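Local coordinates for protein tryptophan halogenase (Shewanella frigidimarina, PDB 2PYX) that probably acts as a flavin-dependent halogenase, binding FAD in a Rossmann-type fold and chlorinating or brominating tryptophan or a related substrate, at residues A[79-85]-A[176-180]; A[143-147]-A[165-169]; A[334-339]-A[353-358]. One frame throughout, in Å; residues are numbered along the deposited sequence.

The three contacts tie together parts of one halogenase fold around its predicted FAD and substrate sites. In sequence, contact 2 (143-147 with 165-169) falls between the two segments of contact 1 (79-85 with 176-180), and contact 3 (334-339 with 353-358) follows both. Contacts 1 and 2 have centres 23 Å apart but nearest atoms about 6 Å apart; contact 3 lies 26 and 30 Å from them, centre to centre, across the chain's centre from contact 2. The predicted catalytic Lys89 has its side chain about 10 Å from that of Phe80 and about 9 Å from that of Gln144, whereas the Ile357 side chain is about 8 Å from that of Glu361, predicted to bind tryptophan.

Contact 1: A[79-85]-A[176-180]; sequences DFIRQCD and KFSQL
Two helices pack beside the predicted FAD site of a Rossmann-type fold: the C-terminal end of helix 77-83 meets the N-terminal part of helix 174-187. The axes of 79-83 and 176-180 approach to 10.0 Å at 134°, nearer antiparallel than parallel. Cys84 is the first residue to leave helical angles (phi/psi -111/14), and its CA lies 4.9 Å from Lys176 CA. The aromatic contact is a T-shaped pair: Phe80 and Phe177, both chi1 t, with the edge of Phe80 against the face of Phe177, centroids 5.2 Å apart and planes at 77°. Phe177 also touches Thr17, a predicted FAD-binding residue, on helix 16-31. Among apolar contacts, Leu180 (chi1 t, chi2 p) points toward helix 77-83 and sets CD2 3.8 Å from Phe80 CA. A polar link runs through a water 2.7 Å from Lys176 O and, at a weak 3.5 Å, from Gln83 O. Cys84 SG (chi1 m) makes an oblique sulfur-aromatic contact with Phe177, 5.2 Å from the ring centroid, and lies 3.6 Å from Leu180 CD2.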
# COMPACT_ATOMS: atom_id res chain seq x y z
N ASP A 79 2.72 21.00 4.08
CA ASP A 79 4.05 20.66 4.56
C ASP A 79 4.48 19.28 4.03
O ASP A 79 5.58 19.10 3.55
CB ASP A 79 4.08 20.62 6.10
CG ASP A 79 3.98 21.98 6.75
OD1 ASP A 79 4.11 23.03 6.08
OD2 ASP A 79 3.79 22.01 7.99
N PHE A 80 3.59 18.29 4.15
CA PHE A 80 3.87 16.95 3.64
C PHE A 80 4.22 16.95 2.15
O PHE A 80 5.23 16.39 1.70
CB PHE A 80 2.67 16.03 3.93
CG PHE A 80 2.75 14.70 3.23
CD1 PHE A 80 3.60 13.70 3.69
CD2 PHE A 80 1.98 14.43 2.09
CE1 PHE A 80 3.71 12.50 3.02
CE2 PHE A 80 2.09 13.24 1.44
CZ PHE A 80 2.94 12.25 1.89
N ILE A 81 3.34 17.55 1.35
CA ILE A 81 3.51 17.57 -0.10
C ILE A 81 4.82 18.26 -0.49
O ILE A 81 5.58 17.76 -1.33
CB ILE A 81 2.28 18.22 -0.81
CG1 ILE A 81 1.08 17.30 -0.68
CG2 ILE A 81 2.57 18.52 -2.29
CD1 ILE A 81 -0.23 17.91 -1.17
N ARG A 82 5.09 19.39 0.17
CA ARG A 82 6.25 20.18 -0.16
C ARG A 82 7.52 19.45 0.25
O ARG A 82 8.48 19.42 -0.52
CB ARG A 82 6.16 21.53 0.54
CG ARG A 82 5.03 22.46 -0.05
CD ARG A 82 4.70 23.64 0.85
NE ARG A 82 3.60 24.49 0.35
CZ ARG A 82 2.92 25.36 1.11
NH1 ARG A 82 3.21 25.49 2.41
NH2 ARG A 82 1.95 26.11 0.60
N GLN A 83 7.53 18.84 1.42
CA GLN A 83 8.76 18.27 1.99
C GLN A 83 9.08 16.84 1.52
O GLN A 83 10.22 16.38 1.62
CB GLN A 83 8.72 18.37 3.51
CG GLN A 83 8.76 19.83 3.95
CD GLN A 83 8.49 20.02 5.43
OE1 GLN A 83 8.89 19.20 6.25
NE2 GLN A 83 7.78 21.10 5.78
N CYS A 84 8.07 16.12 1.03
CA CYS A 84 8.24 14.71 0.70
C CYS A 84 8.19 14.42 -0.79
O CYS A 84 8.05 13.25 -1.19
CB CYS A 84 7.18 13.88 1.45
SG CYS A 84 7.29 14.13 3.23
N ASP A 85 8.30 15.47 -1.60
CA ASP A 85 8.24 15.35 -3.06
C ASP A 85 7.02 14.53 -3.48
O ASP A 85 7.12 13.61 -4.27
CB ASP A 85 9.54 14.72 -3.59
CG ASP A 85 9.75 14.96 -5.09
OD1 ASP A 85 9.03 15.78 -5.69
OD2 ASP A 85 10.66 14.32 -5.66
N LYS A 176 12.42 11.09 2.52
CA LYS A 176 12.02 12.44 2.91
C LYS A 176 10.84 12.41 3.89
O LYS A 176 10.77 13.20 4.83
CB LYS A 176 11.68 13.31 1.69
CG LYS A 176 12.92 13.68 0.87
CD LYS A 176 12.59 14.49 -0.34
CE LYS A 176 13.87 14.84 -1.11
NZ LYS A 176 13.67 16.07 -1.91
N PHE A 177 9.95 11.45 3.70
CA PHE A 177 8.84 11.26 4.62
C PHE A 177 9.34 10.84 6.01
O PHE A 177 8.93 11.40 7.01
CB PHE A 177 7.85 10.24 4.01
CG PHE A 177 6.55 10.04 4.77
CD1 PHE A 177 5.98 11.04 5.54
CD2 PHE A 177 5.87 8.84 4.62
CE1 PHE A 177 4.77 10.83 6.22
CE2 PHE A 177 4.65 8.64 5.28
CZ PHE A 177 4.13 9.63 6.07
N SER A 178 10.24 9.88 6.08
CA SER A 178 10.80 9.44 7.34
C SER A 178 11.47 10.61 8.07
O SER A 178 11.37 10.73 9.29
CB SER A 178 11.83 8.34 7.09
OG SER A 178 11.17 7.19 6.60
N GLN A 179 12.16 11.47 7.31
CA GLN A 179 12.81 12.64 7.90
C GLN A 179 11.79 13.63 8.47
O GLN A 179 11.94 14.14 9.58
CB GLN A 179 13.72 13.34 6.91
CG GLN A 179 14.55 14.47 7.53
CD GLN A 179 15.31 14.06 8.79
OE1 GLN A 179 16.02 13.05 8.81
NE2 GLN A 179 15.17 14.85 9.86
N LEU A 180 10.73 13.88 7.71
CA LEU A 180 9.67 14.75 8.21
C LEU A 180 9.06 14.20 9.51
O LEU A 180 8.84 14.91 10.47
CB LEU A 180 8.59 14.95 7.14
CG LEU A 180 7.29 15.67 7.49
CD1 LEU A 180 7.57 16.95 8.21
CD2 LEU A 180 6.48 15.98 6.26
O HOH W 1 11.85 15.71 4.61

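Contact 2: A[143-147]-A[165-169]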
# COMPACT_ATOMS: atom_id res chain seq x y z
N SER A 143 -16.01 8.16 -11.59
CA SER A 143 -15.56 9.25 -12.46
C SER A 143 -14.06 9.21 -12.70
O SER A 143 -13.55 9.81 -13.64
CB SER A 143 -15.98 10.62 -11.89
OG SER A 143 -15.36 10.86 -10.64
N GLN A 144 -13.32 8.46 -11.88
CA GLN A 144 -11.86 8.50 -11.96
C GLN A 144 -11.25 7.93 -13.21
O GLN A 144 -10.14 8.28 -13.59
CB GLN A 144 -11.24 7.78 -10.75
CG GLN A 144 -11.12 8.68 -9.60
CD GLN A 144 -10.53 8.05 -8.35
OE1 GLN A 144 -10.77 6.89 -8.07
NE2 GLN A 144 -9.80 8.85 -7.55
N GLN A 145 -11.93 7.00 -13.86
CA GLN A 145 -11.38 6.44 -15.10
C GLN A 145 -11.18 7.56 -16.10
O GLN A 145 -10.06 7.80 -16.56
CB GLN A 145 -12.24 5.31 -15.67
CG GLN A 145 -11.81 4.74 -17.03
CD GLN A 145 -10.36 4.21 -17.04
OE1 GLN A 145 -9.43 4.90 -16.60
NE2 GLN A 145 -10.18 3.01 -17.54
N VAL A 146 -12.26 8.30 -16.35
CA VAL A 146 -12.23 9.41 -17.29
C VAL A 146 -11.29 10.53 -16.81
O VAL A 146 -10.50 11.03 -17.59
CB VAL A 146 -13.66 9.94 -17.55
CG1 VAL A 146 -13.60 11.25 -18.31
CG2 VAL A 146 -14.48 8.89 -18.31
N LEU A 147 -11.36 10.88 -15.52
CA LEU A 147 -10.60 12.00 -15.01
C LEU A 147 -9.09 11.73 -15.00
O LEU A 147 -8.29 12.58 -15.34
CB LEU A 147 -11.11 12.40 -13.63
CG LEU A 147 -12.60 12.80 -13.61
CD1 LEU A 147 -13.16 12.93 -12.21
CD2 LEU A 147 -12.82 14.09 -14.36
N GLN A 165 -12.42 15.67 -3.89
CA GLN A 165 -13.51 15.46 -4.82
C GLN A 165 -13.60 14.00 -5.23
O GLN A 165 -14.68 13.44 -5.32
CB GLN A 165 -13.39 16.43 -5.98
CG GLN A 165 -13.73 17.85 -5.47
CD GLN A 165 -13.31 18.94 -6.42
OE1 GLN A 165 -14.10 19.41 -7.23
NE2 GLN A 165 -12.07 19.35 -6.32
N ASN A 166 -12.45 13.36 -5.42
CA ASN A 166 -12.38 11.91 -5.58
C ASN A 166 -11.27 11.38 -4.65
O ASN A 166 -10.27 12.06 -4.46
CB ASN A 166 -12.05 11.50 -7.01
CG ASN A 166 -13.27 11.46 -7.91
OD1 ASN A 166 -14.31 10.93 -7.54
ND2 ASN A 166 -13.12 11.96 -9.12
N ASN A 167 -11.47 10.21 -4.07
CA ASN A 167 -10.53 9.71 -3.04
C ASN A 167 -9.14 9.52 -3.61
O ASN A 167 -8.97 9.13 -4.78
CB ASN A 167 -11.02 8.39 -2.42
CG ASN A 167 -10.50 8.14 -1.00
OD1 ASN A 167 -9.77 8.96 -0.45
ND2 ASN A 167 -10.93 7.04 -0.39
N TYR A 168 -8.15 9.77 -2.77
CA TYR A 168 -6.77 9.76 -3.19
C TYR A 168 -5.85 9.36 -2.07
O TYR A 168 -6.16 9.53 -0.90
CB TYR A 168 -6.33 11.11 -3.75
CG TYR A 168 -6.21 12.25 -2.76
CD1 TYR A 168 -7.32 13.06 -2.45
CD2 TYR A 168 -5.01 12.56 -2.15
CE1 TYR A 168 -7.22 14.09 -1.56
CE2 TYR A 168 -4.90 13.60 -1.26
CZ TYR A 168 -6.01 14.36 -0.94
OH TYR A 168 -5.89 15.42 -0.05
N GLY A 169 -4.73 8.75 -2.48
CA GLY A 169 -3.52 8.64 -1.66
C GLY A 169 -2.40 9.42 -2.34
O GLY A 169 -2.64 10.38 -3.08
O HOH W 2 -15.18 8.51 -8.79
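In this flavin-dependent halogenase fold, side-chain amides join the start of helix 144-149 to the extended loop that leads into strand 169-172 of the large mixed sheet. It is a buried polar helix-to-loop contact in which the backbones stay apart: the nearest CA atoms, those of Gln144 and Asn166, are 7.3 Å from each other. Along the loop, Gln165 turns from a near-helical conformation into the extended one of Asn166, whose side chain points toward the helix. Asn166 ND2 donates to Ser143 OG at 2.9 Å, and the same ND2 lies 3.2 Å from Leu147 CD1, one turn further along the helix. The other end of this amide is bridged by water, which donates to Asn166 OD1 and accepts from Ser143 N, both at 2.9 Å; Arg500 of helix 484-507 is a further partner of OD1. At Asn167 the backbone takes over: the long side chain of Gln144 spans the gap, its amide also held by Gln90 and by the backbone of Ser114, and Gln144 NE2 donates to Asn167 O at 2.9 Å. The end of the Tyr168 side chain leads away, and its OH is hydrogen-bonded to Glu77 and Lys155. Gly169 begins the strand, its backbone hydrogen-bonded to that of Lys89, the predicted active-site residue.

Contact 3: A[334-339]-A[353-358]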
# COMPACT_ATOMS: atom_id res chain seq x y z
N ILE A 334 14.48 -11.05 -3.18
CA ILE A 334 13.71 -11.35 -1.96
C ILE A 334 13.14 -12.77 -1.99
O ILE A 334 13.13 -13.46 -3.04
CB ILE A 334 12.52 -10.37 -1.78
CG1 ILE A 334 11.54 -10.52 -2.93
CG2 ILE A 334 13.01 -8.93 -1.77
CD1 ILE A 334 10.18 -9.84 -2.68
N ASN A 335 12.69 -13.20 -0.82
CA ASN A 335 11.76 -14.32 -0.71
C ASN A 335 10.42 -13.64 -0.28
O ASN A 335 10.28 -13.25 0.90
CB ASN A 335 12.24 -15.31 0.32
CG ASN A 335 11.32 -16.53 0.45
OD1 ASN A 335 10.35 -16.72 -0.34
ND2 ASN A 335 11.63 -17.38 1.48
N PRO A 336 9.47 -13.42 -1.21
CA PRO A 336 8.17 -12.79 -0.91
C PRO A 336 7.41 -13.68 0.08
O PRO A 336 7.35 -14.90 -0.09
CB PRO A 336 7.45 -12.78 -2.26
CG PRO A 336 8.04 -13.86 -3.00
CD PRO A 336 9.50 -13.88 -2.61
N GLY A 337 6.81 -13.06 1.10
CA GLY A 337 6.05 -13.81 2.09
C GLY A 337 5.89 -13.04 3.35
O GLY A 337 6.15 -11.84 3.38
N TYR A 338 5.38 -13.73 4.36
CA TYR A 338 5.06 -13.08 5.61
C TYR A 338 5.29 -14.00 6.78
O TYR A 338 5.22 -15.22 6.68
CB TYR A 338 3.64 -12.52 5.59
CG TYR A 338 2.56 -13.55 5.39
CD1 TYR A 338 2.17 -13.95 4.12
CD2 TYR A 338 1.87 -14.07 6.47
CE1 TYR A 338 1.18 -14.91 3.94
CE2 TYR A 338 0.87 -15.02 6.28
CZ TYR A 338 0.52 -15.43 5.00
OH TYR A 338 -0.52 -16.34 4.80
N ARG A 339 5.57 -13.37 7.91
CA ARG A 339 5.75 -14.12 9.13
C ARG A 339 4.43 -14.71 9.59
O ARG A 339 3.38 -14.10 9.39
CB ARG A 339 6.35 -13.23 10.21
CG ARG A 339 7.74 -12.73 9.91
CD ARG A 339 8.78 -13.80 10.18
NE ARG A 339 10.02 -13.42 9.53
CZ ARG A 339 11.12 -14.15 9.51
NH1 ARG A 339 11.17 -15.31 10.12
NH2 ARG A 339 12.19 -13.70 8.87
N ALA A 353 9.80 -6.20 8.55
CA ALA A 353 10.09 -7.18 9.58
C ALA A 353 8.96 -8.20 9.72
O ALA A 353 9.20 -9.34 10.15
CB ALA A 353 10.37 -6.54 10.93
N ALA A 354 7.72 -7.80 9.39
CA ALA A 354 6.59 -8.74 9.38
C ALA A 354 6.39 -9.51 8.07
O ALA A 354 6.05 -10.68 8.08
CB ALA A 354 5.32 -8.03 9.72
N GLY A 355 6.56 -8.84 6.95
CA GLY A 355 6.46 -9.49 5.68
C GLY A 355 6.64 -8.51 4.57
O GLY A 355 6.66 -7.31 4.77
N PHE A 356 6.77 -9.05 3.36
CA PHE A 356 6.96 -8.21 2.21
C PHE A 356 6.78 -9.02 0.96
O PHE A 356 7.34 -10.13 0.84
CB PHE A 356 8.36 -7.62 2.21
CG PHE A 356 8.59 -6.65 1.08
CD1 PHE A 356 8.01 -5.40 1.10
CD2 PHE A 356 9.32 -7.04 -0.03
CE1 PHE A 356 8.20 -4.51 0.04
CE2 PHE A 356 9.51 -6.16 -1.09
CZ PHE A 356 8.94 -4.91 -1.06
N ILE A 357 6.13 -8.41 -0.01
CA ILE A 357 5.99 -8.99 -1.34
C ILE A 357 6.20 -7.87 -2.35
O ILE A 357 6.32 -6.70 -1.97
CB ILE A 357 4.59 -9.60 -1.51
CG1 ILE A 357 3.53 -8.55 -1.05
CG2 ILE A 357 4.47 -10.90 -0.66
CD1 ILE A 357 2.23 -8.81 -1.47
N GLU A 358 6.16 -8.20 -3.64
CA GLU A 358 6.16 -7.17 -4.68
C GLU A 358 5.15 -6.06 -4.39
O GLU A 358 4.06 -6.31 -3.82
CB GLU A 358 5.80 -7.82 -6.03
CG GLU A 358 4.39 -8.38 -6.08
CD GLU A 358 4.23 -9.30 -7.23
OE1 GLU A 358 4.78 -10.42 -7.16
OE2 GLU A 358 3.63 -8.86 -8.25
O HOH W 3 10.34 -10.73 2.52
O HOH W 4 9.88 -11.01 7.83
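Ile334 sets its CD1 methyl against the Phe356 ring, 3.9 Å from Phe356 CD2, at one end of a short antiparallel beta pairing. Strand 337-339 is the middle of a three-strand sheet, with 244-246 along its other edge. Gly337 and Phe356 form the hydrogen-bonded pair: Gly337 N donates to Phe356 O at 3.0 Å and Phe356 N to Gly337 O at 2.9 Å. In the non-hydrogen-bonded pair of Tyr338 and Gly355, the CA atoms are 3.9 Å apart; a CB on Gly355 would clash with Tyr338 CB and Gly337 O, so glycine permits the close approach. The Tyr338 ring stacks on Trp401 of helix 383-413, which also packs against Ile357. Ile357 CG2 touches Pro336 CB at 3.9 Å, and Pro336 CA makes a CA-H...O contact with Phe356 O at 3.3 Å. Segment 353-358 runs from Ala353, its side chain about 7 Å from that of Ala18 in the predicted FAD site, toward Glu361, predicted to bind tryptophan. Arg339 N donates to Ala354 O at 2.7 Å. The Arg339 guanidinium reaches the Val242 carbonyl through NH1, while a water accepts from Arg339 NE at 3.0 Å and donates to Ala353 O at 2.9 Å.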